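Local coordinates for importin subunit beta-1 (Saccharomyces cerevisiae, PDB 5OWU), which carries proteins into the nucleus together with importin alpha, the adaptor that recognises classical nuclear localization signals in cargo, at residues 120-124 and 161-166; 180-184 and 204-208; 185-189 and 224-228; 198-203 and 239-244; 248-253 and 288-293. All blocks are in the same frame, centred on the assembly; numbering follows the deposited sequence.

Contact 1. Residues 120-124 and 161-166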
# COMPACT_ATOMS: atom_id res chain seq x y z
N ALA A 120 22.58 8.51 16.64
CA ALA A 120 21.55 7.48 16.57
C ALA A 120 22.07 6.21 15.91
O ALA A 120 21.78 5.11 16.37
CB ALA A 120 20.33 8.01 15.80
N ALA A 121 22.83 6.35 14.82
CA ALA A 121 23.34 5.16 14.12
C ALA A 121 24.30 4.37 15.00
O ALA A 121 24.21 3.13 15.11
CB ALA A 121 24.04 5.59 12.83
N ILE A 122 25.24 5.06 15.64
CA ILE A 122 26.19 4.38 16.51
C ILE A 122 25.45 3.70 17.66
O ILE A 122 25.71 2.54 17.98
CB ILE A 122 27.26 5.36 17.01
CG1 ILE A 122 28.11 5.87 15.84
CG2 ILE A 122 28.17 4.68 18.05
CD1 ILE A 122 28.91 7.12 16.17
N ALA A 123 24.53 4.43 18.29
CA ALA A 123 23.75 3.86 19.40
C ALA A 123 22.99 2.63 18.95
O ALA A 123 22.92 1.64 19.68
CB ALA A 123 22.78 4.91 19.95
N ASP A 124 22.39 2.68 17.76
CA ASP A 124 21.67 1.52 17.26
C ASP A 124 22.59 0.32 17.12
O ASP A 124 22.12 -0.82 17.23
CB ASP A 124 21.01 1.84 15.92
CG ASP A 124 19.72 2.63 16.08
OD1 ASP A 124 19.20 2.71 17.21
OD2 ASP A 124 19.21 3.17 15.07
N TYR A 161 15.66 9.67 16.38
CA TYR A 161 16.37 8.99 15.30
C TYR A 161 16.80 7.60 15.74
O TYR A 161 16.77 6.65 14.95
CB TYR A 161 17.59 9.80 14.88
CG TYR A 161 17.28 11.02 14.03
CD1 TYR A 161 16.55 10.91 12.86
CD2 TYR A 161 17.75 12.27 14.40
CE1 TYR A 161 16.28 12.02 12.08
CE2 TYR A 161 17.49 13.39 13.62
CZ TYR A 161 16.76 13.25 12.46
OH TYR A 161 16.50 14.37 11.71
N MET A 162 17.25 7.48 16.98
CA MET A 162 17.59 6.18 17.55
C MET A 162 16.45 5.19 17.38
O MET A 162 16.64 4.05 16.93
CB MET A 162 17.90 6.38 19.02
CG MET A 162 18.98 5.55 19.60
SD MET A 162 19.19 6.14 21.29
CE MET A 162 19.92 7.75 21.05
N CYS A 163 15.25 5.59 17.79
CA CYS A 163 14.12 4.66 17.74
C CYS A 163 13.66 4.41 16.31
O CYS A 163 13.39 3.27 15.93
CB CYS A 163 12.99 5.21 18.61
SG CYS A 163 13.49 5.30 20.33
N GLU A 164 13.61 5.46 15.50
CA GLU A 164 13.18 5.32 14.11
C GLU A 164 14.16 4.46 13.30
O GLU A 164 13.74 3.67 12.45
CB GLU A 164 13.03 6.71 13.49
CG GLU A 164 12.63 6.71 12.03
CD GLU A 164 12.56 8.11 11.46
OE1 GLU A 164 13.34 8.98 11.93
OE2 GLU A 164 11.73 8.35 10.56
N SER A 165 15.46 4.59 13.56
CA SER A 165 16.47 3.90 12.76
C SER A 165 16.56 2.42 13.10
O SER A 165 16.95 1.62 12.24
CB SER A 165 17.85 4.55 12.97
OG SER A 165 18.00 5.71 12.17
N ALA A 166 16.25 2.04 14.34
CA ALA A 166 16.17 0.63 14.68
C ALA A 166 15.02 -0.04 13.93
O ALA A 166 14.01 0.58 13.60
CB ALA A 166 15.97 0.46 16.19
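Ala120 presses its methyl group against the backbone at the start of 161-166, CB lying 3.3 Å from Met162 N and 3.4 Å from Tyr161 CB. The small Ala120 is consistent with the close approach of the helix axes, 8.5 Å at a crossing angle of -58°. Nearly one turn on, Ala123 CB meets Met162 CG at 3.9 Å. The Met162 chain leaves its CA at an unusual chi1 of -144°, runs straight through chi2 and bends at chi3, which brings SD and CE alongside the same Ala123 methyl. Asp124 lies beside the C-terminal end of the second helix without a hydrogen bond across, and its closest approach there is doubtful. The Tyr161 ring leads away and is held at its far end by a hydrogen bond between OH and Asn113, on the same helix as Ala120. Leu135 of helix 133-142 touches both Ala123 and Met162, while Cys163 packs on helix 195-208; the contact thus joins helix 109-126 of HEAT 3 to helix 149-165 of HEAT 4.

Contact 2. Residues 180-184 and 204-208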
# COMPACT_ATOMS: atom_id res chain seq x y z
N ILE A 180 15.38 5.93 27.96
CA ILE A 180 14.80 6.64 26.83
C ILE A 180 13.55 7.38 27.29
O ILE A 180 13.43 8.60 27.10
CB ILE A 180 14.51 5.67 25.67
CG1 ILE A 180 15.83 5.15 25.10
CG2 ILE A 180 13.65 6.33 24.58
CD1 ILE A 180 15.66 4.09 24.02
N LEU A 181 12.67 6.68 28.00
CA LEU A 181 11.44 7.34 28.43
C LEU A 181 11.74 8.49 29.36
O LEU A 181 11.18 9.58 29.21
CB LEU A 181 10.49 6.33 29.07
CG LEU A 181 9.69 5.51 28.06
CD1 LEU A 181 8.90 4.42 28.78
CD2 LEU A 181 8.74 6.39 27.24
N ILE A 182 12.69 8.30 30.28
CA ILE A 182 13.00 9.39 31.19
C ILE A 182 13.44 10.60 30.39
O ILE A 182 12.95 11.72 30.59
CB ILE A 182 14.07 8.98 32.23
CG1 ILE A 182 13.52 7.89 33.15
CG2 ILE A 182 14.49 10.18 33.06
CD1 ILE A 182 14.59 7.16 33.93
N ALA A 183 14.34 10.38 29.44
CA ALA A 183 14.84 11.52 28.68
C ALA A 183 13.72 12.15 27.87
O ALA A 183 13.61 13.38 27.80
CB ALA A 183 16.00 11.07 27.78
N ILE A 184 12.83 11.33 27.31
CA ILE A 184 11.81 11.89 26.42
C ILE A 184 10.74 12.60 27.23
O ILE A 184 10.40 13.76 26.95
CB ILE A 184 11.22 10.78 25.53
CG1 ILE A 184 12.24 10.37 24.46
CG2 ILE A 184 9.91 11.25 24.87
CD1 ILE A 184 11.79 9.24 23.58
N ALA A 204 9.49 12.27 19.37
CA ALA A 204 10.37 11.18 19.78
C ALA A 204 9.60 10.08 20.51
O ALA A 204 9.85 8.89 20.30
CB ALA A 204 11.48 11.73 20.67
N LEU A 205 8.65 10.47 21.37
CA LEU A 205 7.87 9.48 22.10
C LEU A 205 7.11 8.58 21.13
O LEU A 205 7.11 7.34 21.26
CB LEU A 205 6.91 10.19 23.05
CG LEU A 205 6.05 9.30 23.95
CD1 LEU A 205 6.93 8.40 24.80
CD2 LEU A 205 5.13 10.16 24.82
N ALA A 206 6.44 9.21 20.15
CA ALA A 206 5.81 8.45 19.08
C ALA A 206 6.80 7.48 18.44
O ALA A 206 6.48 6.31 18.24
CB ALA A 206 5.23 9.41 18.04
N ASP A 207 8.01 7.97 18.13
CA ASP A 207 9.02 7.09 17.53
C ASP A 207 9.38 5.93 18.45
O ASP A 207 9.75 4.85 17.98
CB ASP A 207 10.29 7.87 17.19
CG ASP A 207 10.10 8.83 16.03
OD1 ASP A 207 9.23 8.58 15.17
OD2 ASP A 207 10.83 9.84 15.99
N SER A 208 9.32 6.15 19.77
CA SER A 208 9.81 5.17 20.73
C SER A 208 8.79 4.09 21.06
O SER A 208 9.17 3.07 21.65
CB SER A 208 10.19 5.87 22.03
OG SER A 208 9.03 6.15 22.79
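The helical hairpin of HEAT 5 packs together through Ile184 of helix 177-188, which reaches across to Ala204, Leu205 and Ser208 of helix 195-208. The two helices run nearly antiparallel, at 162°, with the axes of the short segments 10.4 Å apart, a spacing filled by branched aliphatic side chains. Ile184 divides its work between two arms. CG1 stands anti to the carbonyl carbon (chi1 -73°) and extends CD1 to 3.8 Å from Ala204 CB. CG2, on the other branch, rests 3.7 Å from Leu205 CB. The same CD1 also comes to 4.0 Å from Ser208 CB, so one methyl lies against residues one turn apart. Leu181, a turn before Ile184, brings CD2 to 3.6 Å from Leu205 CD1, the two leucines crossing at a slant. Toward the start of the first segment the contact thins, Ile180 CG2 lying 4.3 Å from Ser208 CB. Ser208 turns its hydroxyl back on its own helix: OG donates to Leu205 O at 2.7 Å, tilted 16° from the carbonyl plane. Beyond the pair, Leu205 also packs on Leu225 and Val229 of helix 219-233, and Ser208 on Cys163 of helix 149-165. No hydrogen bond spans the two segments, so they are held by dispersion and burial of methyl groups, and the one buried hydroxyl in the contact is satisfied within its own helix, leaving CB as the serine atom that meets the isoleucines.

Contact 3. Residues 185-189 and 224-228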
# COMPACT_ATOMS: atom_id res chain seq x y z
N VAL A 185 10.19 11.93 28.24
CA VAL A 185 9.07 12.50 28.99
C VAL A 185 9.51 13.76 29.72
O VAL A 185 8.71 14.69 29.90
CB VAL A 185 8.48 11.45 29.94
CG1 VAL A 185 7.37 12.04 30.80
CG2 VAL A 185 7.96 10.27 29.13
N GLN A 186 10.78 13.84 30.11
CA GLN A 186 11.30 15.07 30.71
C GLN A 186 11.07 16.26 29.79
O GLN A 186 10.71 17.35 30.26
CB GLN A 186 12.79 14.92 31.04
CG GLN A 186 13.05 14.24 32.37
CD GLN A 186 14.52 14.06 32.71
OE1 GLN A 186 14.85 13.52 33.78
NE2 GLN A 186 15.42 14.50 31.83
N GLY A 187 11.26 16.08 28.48
CA GLY A 187 11.00 17.17 27.57
C GLY A 187 9.53 17.38 27.24
O GLY A 187 9.16 18.47 26.79
N ALA A 188 8.69 16.38 27.47
CA ALA A 188 7.29 16.46 27.04
C ALA A 188 6.38 17.09 28.07
O ALA A 188 5.36 17.69 27.70
CB ALA A 188 6.75 15.06 26.71
N GLN A 189 6.72 16.98 29.35
CA GLN A 189 5.81 17.33 30.43
C GLN A 189 5.49 18.82 30.42
O GLN A 189 6.20 19.64 29.84
CB GLN A 189 6.41 16.92 31.78
CG GLN A 189 7.69 17.65 32.12
CD GLN A 189 8.36 17.08 33.36
OE1 GLN A 189 7.73 16.38 34.15
NE2 GLN A 189 9.65 17.37 33.52
N TYR A 224 1.39 6.98 34.28
CA TYR A 224 2.08 8.26 34.24
C TYR A 224 2.28 8.74 32.80
O TYR A 224 2.04 9.91 32.48
CB TYR A 224 3.43 8.16 34.95
CG TYR A 224 4.22 9.45 34.89
CD1 TYR A 224 3.84 10.55 35.63
CD2 TYR A 224 5.36 9.56 34.09
CE1 TYR A 224 4.55 11.73 35.59
CE2 TYR A 224 6.08 10.74 34.04
CZ TYR A 224 5.67 11.82 34.79
OH TYR A 224 6.38 13.00 34.74
N LEU A 225 2.73 7.84 31.92
CA LEU A 225 2.93 8.23 30.52
C LEU A 225 1.63 8.71 29.89
O LEU A 225 1.61 9.73 29.19
CB LEU A 225 3.50 7.05 29.74
CG LEU A 225 3.84 7.36 28.27
CD1 LEU A 225 4.78 8.55 28.18
CD2 LEU A 225 4.44 6.17 27.56
N MET A 226 0.53 7.97 30.10
CA MET A 226 -0.74 8.39 29.52
C MET A 226 -1.19 9.73 30.08
O MET A 226 -1.74 10.56 29.36
CB MET A 226 -1.81 7.32 29.77
CG MET A 226 -1.60 6.04 28.96
SD MET A 226 -1.64 6.37 27.19
CE MET A 226 -3.40 6.62 26.93
N GLN A 227 -0.96 9.95 31.37
CA GLN A 227 -1.26 11.25 31.97
C GLN A 227 -0.51 12.36 31.25
O GLN A 227 -1.09 13.40 30.92
CB GLN A 227 -0.92 11.22 33.46
CG GLN A 227 -1.10 12.56 34.16
CD GLN A 227 -0.99 12.45 35.68
OE1 GLN A 227 -1.12 11.36 36.25
NE2 GLN A 227 -0.73 13.57 36.33
N VAL A 228 0.79 12.16 31.00
CA VAL A 228 1.58 13.18 30.31
C VAL A 228 1.05 13.41 28.90
O VAL A 228 0.94 14.56 28.44
CB VAL A 228 3.07 12.77 30.28
CG1 VAL A 228 3.87 13.74 29.41
CG2 VAL A 228 3.64 12.71 31.69
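Val185 forms the tight part of this contact, with its two methyl groups set among three side chains of 224-228. CG1, anti to the backbone N (chi1 176°), lies 3.7 Å from Tyr224 CE2, approaching the ring obliquely, and 3.9 Å from Val228 CG2. CG2 turns the other way and meets Leu225 CD1 at 3.7 Å. Val228 also lies beneath the tyrosine within its own helix: CG2 sits 3.8 Å from the ring plane, displaced toward the rim, so the phenol is bordered by valines of both helices. Packing slackens toward the end of helix 177-188. Ala188 CB approaches Val228 CG1 only to 4.2 Å, and Gln189, the first residue to leave helical geometry, is partly exposed. Its CG is placed between the backbone N and the carbonyl carbon (chi1 64°), and the extended chain carries the amide to the phenol end of Tyr224. There OE1 stays 3.7 Å from Tyr224 OH, too far for a hydrogen bond, with the amide plane perpendicular to the ring. Val185 O accepts from both Ala188 N and Gln189 N as the helix finishes. The Tyr224 ring also meets an aromatic side chain of another protein chain, their planes about 65° apart, and Val185 packs on an aromatic side chain of that chain too. With no hydrogen bond between the two segments, the joint between HEAT 5 and HEAT 6 here rests on shape fit and the burial of aliphatic and aromatic carbon.

Contact 4. Residues 198-203 and 239-244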
# COMPACT_ATOMS: atom_id res chain seq x y z
N ARG A 198 8.90 20.55 23.55
CA ARG A 198 7.75 19.68 23.75
C ARG A 198 7.41 18.94 22.46
O ARG A 198 7.08 17.74 22.50
CB ARG A 198 6.53 20.47 24.23
CG ARG A 198 6.63 21.00 25.64
CD ARG A 198 5.25 21.37 26.18
NE ARG A 198 4.59 20.23 26.82
CZ ARG A 198 3.36 20.25 27.31
NH1 ARG A 198 2.62 21.35 27.24
NH2 ARG A 198 2.87 19.17 27.88
N LEU A 199 7.48 19.63 21.32
CA LEU A 199 7.21 18.99 20.04
C LEU A 199 8.20 17.87 19.77
O LEU A 199 7.81 16.75 19.42
CB LEU A 199 7.28 20.01 18.90
CG LEU A 199 6.02 20.79 18.56
CD1 LEU A 199 6.36 21.80 17.48
CD2 LEU A 199 4.91 19.85 18.10
N ALA A 200 9.49 18.17 19.90
CA ALA A 200 10.52 17.16 19.69
C ALA A 200 10.33 15.98 20.64
O ALA A 200 10.54 14.83 20.25
CB ALA A 200 11.90 17.79 19.88
N ALA A 201 9.95 16.26 21.89
CA ALA A 201 9.75 15.18 22.85
C ALA A 201 8.58 14.29 22.45
O ALA A 201 8.69 13.07 22.47
CB ALA A 201 9.53 15.77 24.25
N LEU A 202 7.45 14.89 22.07
CA LEU A 202 6.29 14.09 21.71
C LEU A 202 6.54 13.30 20.43
O LEU A 202 6.16 12.12 20.32
CB LEU A 202 5.07 15.00 21.57
CG LEU A 202 4.64 15.65 22.89
CD1 LEU A 202 3.65 16.77 22.65
CD2 LEU A 202 4.04 14.63 23.83
N ASN A 203 7.20 13.92 19.44
CA ASN A 203 7.55 13.20 18.22
C ASN A 203 8.49 12.04 18.52
O ASN A 203 8.32 10.93 17.99
CB ASN A 203 8.17 14.17 17.22
CG ASN A 203 7.16 15.18 16.69
OD1 ASN A 203 5.96 14.94 16.66
ND2 ASN A 203 7.66 16.33 16.25
N GLU A 239 0.23 23.06 17.79
CA GLU A 239 1.19 22.08 17.31
C GLU A 239 1.51 21.04 18.38
O GLU A 239 1.65 19.85 18.08
CB GLU A 239 2.47 22.78 16.84
CG GLU A 239 2.32 23.50 15.51
CD GLU A 239 3.51 24.37 15.17
OE1 GLU A 239 4.61 23.82 14.95
OE2 GLU A 239 3.35 25.61 15.14
N VAL A 240 1.61 21.48 19.64
CA VAL A 240 1.79 20.53 20.74
C VAL A 240 0.62 19.56 20.79
O VAL A 240 0.80 18.35 20.90
CB VAL A 240 1.95 21.29 22.07
CG1 VAL A 240 1.86 20.34 23.27
CG2 VAL A 240 3.28 22.03 22.08
N GLN A 241 -0.61 20.09 20.69
CA GLN A 241 -1.78 19.23 20.63
C GLN A 241 -1.67 18.22 19.50
O GLN A 241 -1.87 17.02 19.69
CB GLN A 241 -3.05 20.07 20.46
CG GLN A 241 -3.45 20.86 21.69
CD GLN A 241 -4.74 21.64 21.47
OE1 GLN A 241 -5.06 22.03 20.35
NE2 GLN A 241 -5.49 21.86 22.55
N ALA A 242 -1.34 18.69 18.29
CA ALA A 242 -1.24 17.79 17.15
C ALA A 242 -0.25 16.66 17.42
O ALA A 242 -0.55 15.49 17.18
CB ALA A 242 -0.85 18.57 15.89
N ALA A 243 0.92 17.01 17.94
CA ALA A 243 1.91 15.98 18.26
C ALA A 243 1.37 15.00 19.30
O ALA A 243 1.53 13.77 19.16
CB ALA A 243 3.19 16.64 18.76
N ALA A 244 0.72 15.51 20.35
CA ALA A 244 0.21 14.65 21.40
C ALA A 244 -0.85 13.70 20.86
O ALA A 244 -0.90 12.53 21.25
CB ALA A 244 -0.33 15.49 22.55
O HOH W 1 3.98 12.91 17.61
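Arg198 opens the interface by laying its guanidinium beside Val240, whose CG1 sits 4.1 Å above one face, offset toward the rim. The group is fixed from outside by a salt bridge from NH2 to Glu231 and by NE bonding to Ala188 O. Helices 195-208 of HEAT 5 and 238-255 of HEAT 6 run almost parallel here, 8° apart with axes at 9.0 Å, the side-by-side stacking of equivalent helices in a HEAT solenoid. Leu199 follows; its CG stands anti to the carbonyl carbon (chi1 -87°), which directs CD2 to 3.3 Å from Glu239 O and 3.7 Å from Ala243 CB, while CD1 crosses the Glu239 side chain at a slant, 3.7 Å from its OE1. With an alanine instead of Leu199, the Ala243 methyl would probably lose one of its two leucine neighbours and a gap would open beside Glu239. Leu202, next along this face, sets CB 3.8 Å from Ala243 CB and extends CD1 to 4.0 Å from Val240 CG1, with Ala244 just beyond. Asn203, at the exposed margin, is joined to the second helix through solvent: one water donates to both Asn203 OD1 and Ala243 O, each at 3.0 Å.

Contact 5. Residues 248-253 and 288-293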
# COMPACT_ATOMS: atom_id res chain seq x y z
N LEU A 248 -1.20 9.71 20.86
CA LEU A 248 -2.36 8.97 21.34
C LEU A 248 -2.83 7.96 20.31
O LEU A 248 -3.15 6.82 20.65
CB LEU A 248 -3.51 9.93 21.69
CG LEU A 248 -3.71 10.35 23.14
CD1 LEU A 248 -4.98 11.18 23.23
CD2 LEU A 248 -3.79 9.15 24.09
N CYS A 249 -2.88 8.35 19.03
CA CYS A 249 -3.36 7.43 18.01
C CYS A 249 -2.43 6.23 17.89
O CYS A 249 -2.88 5.08 17.81
CB CYS A 249 -3.49 8.14 16.66
SG CYS A 249 -4.82 9.37 16.61
N LYS A 250 -1.12 6.49 17.88
CA LYS A 250 -0.18 5.38 17.77
C LYS A 250 -0.27 4.46 18.98
O LYS A 250 -0.20 3.23 18.85
CB LYS A 250 1.24 5.92 17.61
CG LYS A 250 2.05 5.17 16.56
CD LYS A 250 3.55 5.25 16.81
CE LYS A 250 4.34 4.52 15.74
NZ LYS A 250 3.93 3.08 15.65
N ILE A 251 -0.45 5.04 20.17
CA ILE A 251 -0.61 4.23 21.38
C ILE A 251 -1.87 3.39 21.29
O ILE A 251 -1.89 2.23 21.72
CB ILE A 251 -0.65 5.12 22.63
CG1 ILE A 251 0.74 5.72 22.89
CG2 ILE A 251 -1.12 4.32 23.85
CD1 ILE A 251 0.74 6.87 23.89
N MET A 252 -2.96 3.95 20.78
CA MET A 252 -4.19 3.17 20.65
C MET A 252 -3.97 2.00 19.71
O MET A 252 -4.37 0.86 20.01
CB MET A 252 -5.32 4.07 20.15
CG MET A 252 -6.65 3.35 19.85
SD MET A 252 -7.49 2.73 21.31
CE MET A 252 -7.82 4.27 22.20
N SER A 253 -3.29 2.24 18.58
CA SER A 253 -3.06 1.17 17.62
C SER A 253 -2.16 0.08 18.19
O SER A 253 -2.41 -1.11 17.98
CB SER A 253 -2.46 1.75 16.33
OG SER A 253 -2.20 0.72 15.40
N GLU A 288 -9.35 11.86 13.80
CA GLU A 288 -8.34 10.84 13.52
C GLU A 288 -8.24 9.86 14.68
O GLU A 288 -8.04 8.65 14.46
CB GLU A 288 -6.98 11.48 13.25
CG GLU A 288 -5.84 10.47 13.07
CD GLU A 288 -6.10 9.49 11.94
OE1 GLU A 288 -6.87 9.83 11.01
OE2 GLU A 288 -5.52 8.38 11.97
N PHE A 289 -8.38 10.35 15.91
CA PHE A 289 -8.37 9.43 17.06
C PHE A 289 -9.50 8.40 16.95
O PHE A 289 -9.28 7.19 17.15
CB PHE A 289 -8.50 10.24 18.35
CG PHE A 289 -8.41 9.40 19.58
CD1 PHE A 289 -7.23 8.76 19.90
CD2 PHE A 289 -9.50 9.23 20.41
CE1 PHE A 289 -7.12 7.99 21.02
CE2 PHE A 289 -9.39 8.44 21.55
CZ PHE A 289 -8.20 7.82 21.85
N TRP A 290 -10.71 8.85 16.65
CA TRP A 290 -11.81 7.89 16.61
C TRP A 290 -11.71 6.98 15.39
O TRP A 290 -12.10 5.80 15.47
CB TRP A 290 -13.15 8.62 16.68
CG TRP A 290 -13.44 8.96 18.11
CD1 TRP A 290 -13.21 10.15 18.74
CD2 TRP A 290 -13.98 8.08 19.10
NE1 TRP A 290 -13.58 10.06 20.06
CE2 TRP A 290 -14.05 8.80 20.31
CE3 TRP A 290 -14.39 6.74 19.08
CZ2 TRP A 290 -14.54 8.23 21.48
CZ3 TRP A 290 -14.88 6.18 20.24
CH2 TRP A 290 -14.95 6.93 21.43
N SER A 291 -11.15 7.47 14.28
CA SER A 291 -10.90 6.59 13.14
C SER A 291 -9.90 5.50 13.52
O SER A 291 -10.05 4.35 13.12
CB SER A 291 -10.40 7.39 11.94
OG SER A 291 -11.44 8.17 11.37
N THR A 292 -8.86 5.86 14.29
CA THR A 292 -7.91 4.84 14.74
C THR A 292 -8.62 3.77 15.56
O THR A 292 -8.42 2.56 15.35
CB THR A 292 -6.78 5.48 15.55
OG1 THR A 292 -6.09 6.43 14.73
CG2 THR A 292 -5.79 4.44 16.00
N ILE A 293 -9.46 4.20 16.51
CA ILE A 293 -10.24 3.22 17.29
C ILE A 293 -11.02 2.29 16.37
O ILE A 293 -10.96 1.05 16.50
CB ILE A 293 -11.18 3.94 18.27
CG1 ILE A 293 -10.36 4.62 19.36
CG2 ILE A 293 -12.17 2.96 18.88
CD1 ILE A 293 -11.19 5.48 20.31
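Cys249 and Met252 approach the Phe289 ring from different directions. The cysteine sulfur lies at the edge, 5.5 Å from the ring centroid and 84° off the ring normal, a sulfur-aromatic contact made near the plane of the ring; the same SG rests 3.6 Å from Phe289 CA. Leu248 O also lies near the plane at the ring edge, 4.2 Å from Phe289 CE1, and Leu248 CB packs against the same carbon. Met252 crosses the phenylalanine side chain at about a right angle. Its CG is anti to the backbone N (chi1 175°), and bends at chi2 and chi3 fold the chain so that CE comes obliquely to 3.6 Å from Phe289 CZ. From there CE also touches Ile293 CG1 at 3.8 Å. Replacing Met252 by alanine would probably leave a gap where CE packs against Phe289 CZ and Ile293 CG1, and the ring less restrained in its rotation. The two helices, 238-255 of HEAT 6 and 280-306 of HEAT 7, lie side by side in the same sense, 8° apart, as successive repeats of the solenoid do; helix 260-274 covers the Met252 and Phe289 side, its Met263 touching both. Thr292 fits between Cys249 and Met252, its side chain running antiparallel to that of the methionine. Its CG2 reaches the backbone, 3.5 Å from Cys249 O, while OG1 stands 3.7 Å from Cys249 CB. Toward the rim, Ser253 CB adjoins the same Thr292 methyl, and Ser253 OG is hydrogen-bonded to Glu296, on the helix that carries Thr292.

From the N terminus, contact 1 comes first, closing a loop of 36 residues that joins HEAT 3 to HEAT 4 before any other contact opens. Contacts 2, 3 and 4 then interlock: their first segments follow one another along helices 177-188 and 195-208, and their second segments close in the same order, so each pair crosses and none nests. Contact 2 closes the HEAT 5 hairpin over 19 residues, whereas 3 and 4 tie both its helices to those of HEAT 6. Contact 5 opens only after contact 4 has closed, on the same helix 238-255, and extends the stack to HEAT 7. Packing of Ala206 O against the Lys250 side chain links contact 2 to contact 5.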